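PDB 5I39: L-amino acid deaminase from Proteus vulgaris, which probably catalyses the FAD-dependent oxidative deamination of L-amino acids to the corresponding keto acids, working as a membrane-bound flavoprotein. Local coordinates for residues Y260-L265 against P319-S324. Sequence-based numbering, arbitrary orientation.
With FAD (flavin-adenine dinucleotide), chain B; EDO (1,2-ethanediol), chain K.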
loop_
_atom_site.group_PDB
_atom_site.type_symbol
_atom_site.label_atom_id
_atom_site.label_comp_id
_atom_site.label_asym_id
_atom_site.label_seq_id
_atom_site.Cartn_x
_atom_site.Cartn_y
_atom_site.Cartn_z
ATOM N N TYR A 260 -6.152 13.321 0.198
ATOM C CA TYR A 260 -5.483 13.435 1.488
ATOM C C TYR A 260 -6.282 12.703 2.548
ATOM O O TYR A 260 -7.511 12.647 2.486
ATOM C CB TYR A 260 -5.299 14.906 1.868
ATOM C CG TYR A 260 -4.461 15.660 0.865
ATOM C CD1 TYR A 260 -3.073 15.694 0.981
ATOM C CD2 TYR A 260 -5.049 16.315 -0.220
ATOM C CE1 TYR A 260 -2.291 16.367 0.055
ATOM C CE2 TYR A 260 -4.273 16.993 -1.151
ATOM C CZ TYR A 260 -2.894 17.017 -1.006
ATOM O OH TYR A 260 -2.109 17.681 -1.916
ATOM N N GLN A 261 -5.574 12.139 3.518
ATOM C CA GLN A 261 -6.195 11.341 4.569
ATOM C C GLN A 261 -5.382 11.468 5.850
ATOM O O GLN A 261 -4.150 11.480 5.807
ATOM C CB GLN A 261 -6.277 9.886 4.104
ATOM C CG GLN A 261 -7.020 8.931 5.017
ATOM C CD GLN A 261 -7.394 7.645 4.292
ATOM O OE1 GLN A 261 -8.227 7.654 3.394
ATOM N NE2 GLN A 261 -6.766 6.543 4.659
ATOM N N SER A 262 -6.094 11.595 6.973
ATOM C CA SER A 262 -5.469 11.679 8.293
ATOM C C SER A 262 -5.430 10.310 8.962
ATOM O O SER A 262 -6.242 9.432 8.655
ATOM C CB SER A 262 -6.217 12.672 9.184
ATOM O OG SER A 262 -5.988 14.004 8.760
ATOM N N GLN A 263 -4.472 10.146 9.872
ATOM C CA GLN A 263 -4.255 8.899 10.600
ATOM C C GLN A 263 -3.863 9.195 12.032
ATOM O O GLN A 263 -3.228 10.216 12.315
ATOM C CB GLN A 263 -3.133 8.091 9.953
ATOM C CG GLN A 263 -3.388 7.647 8.528
ATOM C CD GLN A 263 -4.593 6.738 8.379
ATOM O OE1 GLN A 263 -5.019 6.054 9.312
ATOM N NE2 GLN A 263 -5.152 6.728 7.204
ATOM N N GLN A 264 -4.235 8.285 12.926
ATOM C CA GLN A 264 -3.907 8.375 14.343
ATOM C C GLN A 264 -3.421 7.024 14.841
ATOM O O GLN A 264 -3.759 5.982 14.272
ATOM C CB GLN A 264 -5.132 8.796 15.148
ATOM C CG GLN A 264 -5.687 10.150 14.751
ATOM C CD GLN A 264 -7.079 10.390 15.295
ATOM O OE1 GLN A 264 -7.986 9.591 15.068
ATOM N NE2 GLN A 264 -7.263 11.501 15.994
ATOM N N LEU A 265 -2.616 7.052 15.897
ATOM C CA LEU A 265 -2.141 5.845 16.554
ATOM C C LEU A 265 -2.325 6.042 18.047
ATOM O O LEU A 265 -1.858 7.043 18.595
ATOM C CB LEU A 265 -0.669 5.580 16.224
ATOM C CG LEU A 265 -0.058 4.305 16.825
ATOM C CD1 LEU A 265 -0.712 3.058 16.254
ATOM C CD2 LEU A 265 1.445 4.256 16.602
ATOM N N PRO A 319 -10.086 19.788 16.149
ATOM C CA PRO A 319 -11.332 19.408 16.833
ATOM C C PRO A 319 -11.974 18.110 16.324
ATOM O O PRO A 319 -12.396 17.285 17.138
ATOM C CB PRO A 319 -12.256 20.602 16.570
ATOM C CG PRO A 319 -11.330 21.756 16.453
ATOM C CD PRO A 319 -10.076 21.226 15.813
ATOM N N GLU A 320 -12.043 17.931 15.004
ATOM C CA GLU A 320 -12.610 16.700 14.434
ATOM C C GLU A 320 -11.776 15.470 14.802
ATOM O O GLU A 320 -12.332 14.422 15.121
ATOM C CB GLU A 320 -12.778 16.778 12.911
ATOM C CG GLU A 320 -13.577 15.595 12.354
ATOM C CD GLU A 320 -13.774 15.612 10.848
ATOM O OE1 GLU A 320 -13.486 16.631 10.194
ATOM O OE2 GLU A 320 -14.223 14.582 10.308
ATOM N N LEU A 321 -10.450 15.591 14.753
ATOM C CA LEU A 321 -9.565 14.473 15.108
ATOM C C LEU A 321 -9.738 14.049 16.570
ATOM O O LEU A 321 -9.820 12.856 16.876
ATOM C CB LEU A 321 -8.105 14.823 14.808
ATOM C CG LEU A 321 -7.779 14.857 13.311
ATOM C CD1 LEU A 321 -6.543 15.696 13.026
ATOM C CD2 LEU A 321 -7.603 13.449 12.756
ATOM N N ASN A 322 -9.823 15.031 17.460
ATOM C CA ASN A 322 -10.087 14.769 18.870
ATOM C C ASN A 322 -11.466 14.136 19.082
ATOM O O ASN A 322 -11.607 13.173 19.841
ATOM C CB ASN A 322 -9.976 16.066 19.666
ATOM C CG ASN A 322 -10.100 15.842 21.158
ATOM O OD1 ASN A 322 -9.161 15.378 21.799
ATOM N ND2 ASN A 322 -11.258 16.175 21.722
ATOM N N ALA A 323 -12.471 14.678 18.396
ATOM C CA ALA A 323 -13.838 14.153 18.455
ATOM C C ALA A 323 -13.932 12.719 17.927
ATOM O O ALA A 323 -14.734 11.930 18.420
ATOM C CB ALA A 323 -14.787 15.062 17.691
ATOM N N SER A 324 -13.105 12.384 16.940
ATOM C CA SER A 324 -13.044 11.017 16.425
ATOM C C SER A 324 -12.600 10.036 17.512
ATOM O O SER A 324 -13.196 8.971 17.669
ATOM C CB SER A 324 -12.114 10.919 15.217
ATOM O OG SER A 324 -12.307 9.684 14.554
HETATM P PA FAD B . 5.586 6.366 -2.059
HETATM O O1A FAD B . 5.096 7.796 -1.806
HETATM O O2A FAD B . 5.689 5.513 -0.809
HETATM O O5B FAD B . 7.035 6.346 -2.713
HETATM C C5B FAD B . 7.366 7.079 -3.884
HETATM C C4B FAD B . 8.796 7.544 -3.683
HETATM O O4B FAD B . 9.260 8.154 -4.904
HETATM C C3B FAD B . 8.905 8.604 -2.585
HETATM O O3B FAD B . 9.745 8.127 -1.535
HETATM C C2B FAD B . 9.465 9.818 -3.342
HETATM O O2B FAD B . 10.344 10.635 -2.545
HETATM C C1B FAD B . 10.155 9.179 -4.533
HETATM N N9A FAD B . 10.317 10.037 -5.711
HETATM C C8A FAD B . 9.379 10.742 -6.312
HETATM N N7A FAD B . 9.850 11.376 -7.408
HETATM C C5A FAD B . 11.132 11.043 -7.467
HETATM C C6A FAD B . 12.246 11.355 -8.359
HETATM N N6A FAD B . 12.064 12.173 -9.416
HETATM N N1A FAD B . 13.450 10.807 -8.107
HETATM C C2A FAD B . 13.641 9.976 -7.074
HETATM N N3A FAD B . 12.679 9.658 -6.199
HETATM C C4A FAD B . 11.448 10.155 -6.368
HETATM N N1 FAD B . -2.708 1.115 1.099
HETATM C C2 FAD B . -3.129 -0.061 1.575
HETATM O O2 FAD B . -2.925 -1.076 0.884
HETATM N N3 FAD B . -3.763 -0.144 2.770
HETATM C C4 FAD B . -4.044 0.906 3.548
HETATM O O4 FAD B . -4.600 0.765 4.628
HETATM C C4X FAD B . -3.637 2.241 3.089
HETATM N N5 FAD B . -3.917 3.386 3.769
HETATM C C5X FAD B . -3.364 4.542 3.387
HETATM C C6 FAD B . -3.452 5.686 4.183
HETATM C C7 FAD B . -2.831 6.880 3.831
HETATM C C7M FAD B . -2.901 8.086 4.740
HETATM C C8 FAD B . -2.071 6.957 2.575
HETATM C C8M FAD B . -1.347 8.216 2.161
HETATM C C9 FAD B . -2.000 5.822 1.766
HETATM C C9A FAD B . -2.617 4.626 2.118
HETATM N N10 FAD B . -2.545 3.489 1.304
HETATM C C10 FAD B . -2.932 2.245 1.794
HETATM C "C1'" FAD B . -1.897 3.533 0.008
HETATM C "C2'" FAD B . -0.455 3.166 0.033
HETATM O "O2'" FAD B . 0.151 3.754 1.180
HETATM C "C3'" FAD B . 0.162 3.684 -1.262
HETATM O "O3'" FAD B . -0.615 3.272 -2.418
HETATM C "C4'" FAD B . 1.579 3.208 -1.478
HETATM O "O4'" FAD B . 2.370 3.460 -0.301
HETATM C "C5'" FAD B . 2.183 3.930 -2.668
HETATM O "O5'" FAD B . 3.533 3.475 -2.775
HETATM P P FAD B . 4.529 4.235 -3.802
HETATM O O1P FAD B . 5.837 3.506 -3.748
HETATM O O2P FAD B . 3.825 4.442 -5.126
HETATM O O3P FAD B . 4.622 5.734 -3.181
HETATM C C1 EDO K . -6.484 3.893 1.538
HETATM O O1 EDO K . -6.358 2.466 1.517
HETATM C C2 EDO K . -7.649 4.335 0.655
HETATM O O2 EDO K . -8.005 5.700 0.930
HETATM O O HOH W 1 -10.328 8.092 15.404
#
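Strand 257-266, part of the mixed sheet that covers the flavin in this DAO-family oxidoreductase, carries helix 318-331 on the face turned from the cofactor, and Gln264 meets Leu321 at this sheet-helix junction. The segment axes approach to 10.4 Å at 46°. With its chain extended beyond CG (chi2 165°), Gln264 carries its amide across to the helix, where NE2 donates to the backbone O of Leu321 over 3.0 Å. The bond is fairly straight, 159° at the hydrogen, and the acceptor lies close to the plane of the amide, yet NE2 approaches from above the carbonyl plane of Leu321. Gln264 NE2 is also hydrogen-bonded to Gln343 OE1 on strand 340-350, while Gln264 OE1 accepts a hydrogen bond from a water 2.8 Å away. That water sits 2.7 Å from Ser324 OG, one helical turn after Leu321, and so links amide and hydroxyl. Leu321 supplies the apolar part: its CD2 lies 3.9 Å from Ser262 CB. The same methyl packs on the amide group, 4.0 Å from Gln264 CD. On the other face of the strand, Gln261 and Gln263 line the flavin, Gln261 NE2 coming within 3.5 Å of FAD C6. Two bonds from NE2 and one to OE1 thus fix the rotation of the buried Gln264 amide and satisfy both its polar atoms, tying the helix to two neighbouring strands of the sheet behind the flavin.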